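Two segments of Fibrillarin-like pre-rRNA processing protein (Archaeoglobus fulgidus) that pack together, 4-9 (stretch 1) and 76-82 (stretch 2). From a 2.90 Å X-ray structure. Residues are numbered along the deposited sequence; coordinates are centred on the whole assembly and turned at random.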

ATOM      1  N   LEU A   4      23.589  57.073  18.616  1.00 73.63           N
ATOM      2  CA  LEU A   4      22.142  56.841  18.581  1.00 72.18           C
ATOM      3  C   LEU A   4      21.654  56.018  19.758  1.00 70.79           C
ATOM      4  O   LEU A   4      20.523  56.179  20.216  1.00 69.63           O
ATOM      5  N   MET A   5      22.515  55.132  20.241  1.00 69.94           N
ATOM      6  CA  MET A   5      22.148  54.248  21.331  1.00 69.01           C
ATOM      7  C   MET A   5      23.186  54.105  22.416  1.00 67.00           C
ATOM      8  O   MET A   5      24.223  54.762  22.410  1.00 67.03           O
ATOM      9  N   ARG A   6      22.878  53.182  23.321  1.00 64.83           N
ATOM     10  CA  ARG A   6      23.693  52.852  24.475  1.00 62.87           C
ATOM     11  C   ARG A   6      25.166  52.798  24.133  1.00 61.68           C
ATOM     12  O   ARG A   6      25.955  53.570  24.667  1.00 63.28           O
ATOM     13  N   ASN A   7      25.552  51.881  23.263  1.00 59.03           N
ATOM     14  CA  ASN A   7      26.950  51.805  22.868  1.00 58.09           C
ATOM     15  C   ASN A   7      26.970  51.726  21.355  1.00 57.66           C
ATOM     16  O   ASN A   7      27.770  51.006  20.749  1.00 56.46           O
ATOM     17  N   VAL A   8      26.067  52.504  20.762  1.00 57.54           N
ATOM     18  CA  VAL A   8      25.887  52.560  19.321  1.00 57.65           C
ATOM     19  C   VAL A   8      26.304  53.892  18.708  1.00 58.52           C
ATOM     20  O   VAL A   8      25.755  54.949  19.037  1.00 58.63           O
ATOM     21  N   TYR A   9      27.273  53.819  17.802  1.00 59.36           N
ATOM     22  CA  TYR A   9      27.791  54.989  17.116  1.00 60.05           C
ATOM     23  C   TYR A   9      27.893  54.703  15.627  1.00 61.21           C
ATOM     24  O   TYR A   9      27.720  53.562  15.189  1.00 61.53           O
ATOM     25  N   ALA A  76      24.426  42.261  23.285  1.00 32.31           N
ATOM     26  CA  ALA A  76      25.246  42.009  24.456  1.00 33.19           C
ATOM     27  C   ALA A  76      26.211  43.160  24.718  1.00 35.21           C
ATOM     28  O   ALA A  76      26.633  43.376  25.857  1.00 35.96           O
ATOM     29  N   ASP A  77      26.573  43.889  23.667  1.00 36.43           N
ATOM     30  CA  ASP A  77      27.477  45.024  23.820  1.00 38.84           C
ATOM     31  C   ASP A  77      26.689  46.232  24.289  1.00 40.93           C
ATOM     32  O   ASP A  77      27.215  47.098  24.992  1.00 41.53           O
ATOM     33  N   ILE A  78      25.428  46.289  23.873  1.00 42.82           N
ATOM     34  CA  ILE A  78      24.538  47.378  24.243  1.00 45.66           C
ATOM     35  C   ILE A  78      24.194  47.232  25.724  1.00 48.11           C
ATOM     36  O   ILE A  78      24.379  48.161  26.510  1.00 49.60           O
ATOM     37  N   VAL A  79      23.708  46.055  26.102  1.00 49.99           N
ATOM     38  CA  VAL A  79      23.367  45.763  27.493  1.00 51.08           C
ATOM     39  C   VAL A  79      24.571  45.071  28.155  1.00 51.68           C
ATOM     40  O   VAL A  79      24.530  43.882  28.447  1.00 51.72           O
ATOM     41  N   ASP A  80      25.646  45.824  28.376  1.00 52.83           N
ATOM     42  CA  ASP A  80      26.862  45.274  28.980  1.00 54.76           C
ATOM     43  C   ASP A  80      26.770  45.111  30.492  1.00 56.20           C
ATOM     44  O   ASP A  80      27.590  44.418  31.106  1.00 56.16           O
ATOM     45  N   GLU A  81      25.771  45.763  31.081  1.00 57.16           N
ATOM     46  CA  GLU A  81      25.547  45.718  32.521  1.00 57.80           C
ATOM     47  C   GLU A  81      24.180  45.086  32.778  1.00 56.87           C
ATOM     48  O   GLU A  81      23.490  45.424  33.748  1.00 57.33           O
ATOM     49  N   GLY A  82      23.792  44.180  31.885  1.00 54.75           N
ATOM     50  CA  GLY A  82      22.519  43.491  32.009  1.00 51.56           C
ATOM     51  C   GLY A  82      22.728  42.015  31.730  1.00 49.39           C
ATOM     52  O   GLY A  82      23.862  41.532  31.801  1.00 49.09           O
TER

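This is a small, mixed contact in which a loop of stretch 1, between a weakly bonded strand and a second strand, packs against the end of a helix and the turn after it, with Ile78 supplying the apolar centre and Arg6 and Asn7 reaching the backbone and carboxylate beside it. Its 297 Å² of buried surface, summed over both sides, is organised around Ile78. The CA-to-CB bond of Ile78 runs sideways; in the m,t rotamer, its CG2 lies 3.4 Å from Arg6 CB and 3.9 Å from Met5 CE, and its CD1 lies 4.1 Å from Val8 CG2 and 4.0 Å from Met5 CE. Met5 points toward stretch 2, with chi1 m, chi2 between wells at -111° and chi3 m (-37°); Val8, in the t rotamer, is set sideways.

The polar contacts run from Asp77, in the helix, to Asp80, in the turn after it. Asn7, an m rotamer pointing inward and buried, donates from ND2 to Asp77 O at 2.9 Å. The same ND2 makes a weak hydrogen bond to Asp80 OD1 at 3.2 Å, its angle of 122° far from linear. Arg6 also points in, with chi1 between wells at -139°; its NH1 forms a salt bridge with Asp80 OD1 at 2.6 Å. That oxygen lies over one face of the guanidinium.

Asp80 lies in the type I turn from Val79 to Gly82; its CA-to-CB bond points toward stretch 1, and in the p rotamer its OD1 meets both donors. Glu81 adds only an aliphatic touch, CG lying 3.9 Å from Arg6 NH2. The rule to read is one apolar side chain at the centre, with Asn7 ND2 bonded to a helix carbonyl and Asp80 OD1 taking the Arg6 salt bridge plus a weak bond from Asn7.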

ATOM      1  CB  LEU A   4      21.751  56.108  17.295  1.00 73.23           C
ATOM      2  CG  LEU A   4      22.059  56.722  15.929  1.00 73.41           C
ATOM      3  CD1 LEU A   4      22.029  55.636  14.871  1.00 73.75           C
ATOM      4  CD2 LEU A   4      21.051  57.811  15.614  1.00 73.72           C
ATOM      5  CB  MET A   5      21.863  52.846  20.797  1.00 71.76           C
ATOM      6  CG  MET A   5      20.758  52.742  19.768  1.00 73.84           C
ATOM      7  SD  MET A   5      19.327  51.872  20.434  1.00 75.59           S
ATOM      8  CE  MET A   5      20.126  50.613  21.447  1.00 74.29           C
ATOM      9  CB  ARG A   6      23.226  51.520  25.051  1.00 63.28           C
ATOM     10  CG  ARG A   6      23.179  51.482  26.573  1.00 62.14           C
ATOM     11  CD  ARG A   6      24.564  51.335  27.146  1.00 61.53           C
ATOM     12  NE  ARG A   6      24.570  51.326  28.601  1.00 60.85           N
ATOM     13  CZ  ARG A   6      25.654  51.079  29.329  1.00 61.63           C
ATOM     14  NH1 ARG A   6      26.812  50.819  28.735  1.00 61.68           N
ATOM     15  NH2 ARG A   6      25.586  51.095  30.650  1.00 62.06           N
ATOM     16  CB  ASN A   7      27.629  50.590  23.506  1.00 57.57           C
ATOM     17  CG  ASN A   7      27.941  50.804  24.980  1.00 56.10           C
ATOM     18  OD1 ASN A   7      28.558  51.803  25.358  1.00 54.78           O
ATOM     19  ND2 ASN A   7      27.526  49.863  25.816  1.00 55.75           N
ATOM     20  CB  VAL A   8      24.419  52.288  18.962  1.00 56.73           C
ATOM     21  CG1 VAL A   8      24.203  52.463  17.478  1.00 57.36           C
ATOM     22  CG2 VAL A   8      24.030  50.883  19.398  1.00 55.84           C
ATOM     23  CB  TYR A   9      29.174  55.347  17.654  1.00 59.49           C
ATOM     24  CG  TYR A   9      29.203  55.565  19.138  1.00 59.77           C
ATOM     25  CD1 TYR A   9      28.443  56.567  19.730  1.00 60.88           C
ATOM     26  CD2 TYR A   9      29.977  54.755  19.957  1.00 61.22           C
ATOM     27  CE1 TYR A   9      28.450  56.757  21.109  1.00 61.99           C
ATOM     28  CE2 TYR A   9      29.993  54.933  21.338  1.00 62.27           C
ATOM     29  CZ  TYR A   9      29.228  55.936  21.908  1.00 62.58           C
ATOM     30  OH  TYR A   9      29.244  56.115  23.273  1.00 63.44           O
ATOM     31  CB  ALA A  76      26.010  40.715  24.279  1.00 32.44           C
ATOM     32  CB  ASP A  77      28.158  45.377  22.499  1.00 39.61           C
ATOM     33  CG  ASP A  77      29.245  44.401  22.120  1.00 39.89           C
ATOM     34  OD1 ASP A  77      29.790  43.747  23.037  1.00 39.80           O
ATOM     35  OD2 ASP A  77      29.561  44.312  20.907  1.00 39.35           O
ATOM     36  CB  ILE A  78      23.258  47.337  23.393  1.00 46.26           C
ATOM     37  CG1 ILE A  78      23.635  47.453  21.908  1.00 46.69           C
ATOM     38  CG2 ILE A  78      22.315  48.458  23.807  1.00 47.00           C
ATOM     39  CD1 ILE A  78      22.462  47.425  20.938  1.00 45.49           C
ATOM     40  CB  VAL A  79      22.117  44.844  27.561  1.00 50.41           C
ATOM     41  CG1 VAL A  79      21.825  44.444  28.991  1.00 50.84           C
ATOM     42  CG2 VAL A  79      20.919  45.569  26.972  1.00 49.68           C
ATOM     43  CB  ASP A  80      28.058  46.171  28.651  1.00 54.28           C
ATOM     44  CG  ASP A  80      27.820  47.624  29.023  1.00 53.15           C
ATOM     45  OD1 ASP A  80      26.846  48.218  28.508  1.00 50.77           O
ATOM     46  OD2 ASP A  80      28.613  48.166  29.823  1.00 52.69           O
ATOM     47  CB  GLU A  81      25.584  47.141  33.103  1.00 59.84           C
ATOM     48  CG  GLU A  81      26.792  47.990  32.667  1.00 62.46           C
ATOM     49  CD  GLU A  81      27.930  47.997  33.679  1.00 63.34           C
ATOM     50  OE1 GLU A  81      27.698  48.447  34.821  1.00 63.83           O
ATOM     51  OE2 GLU A  81      29.054  47.564  33.331  1.00 64.30           O
TER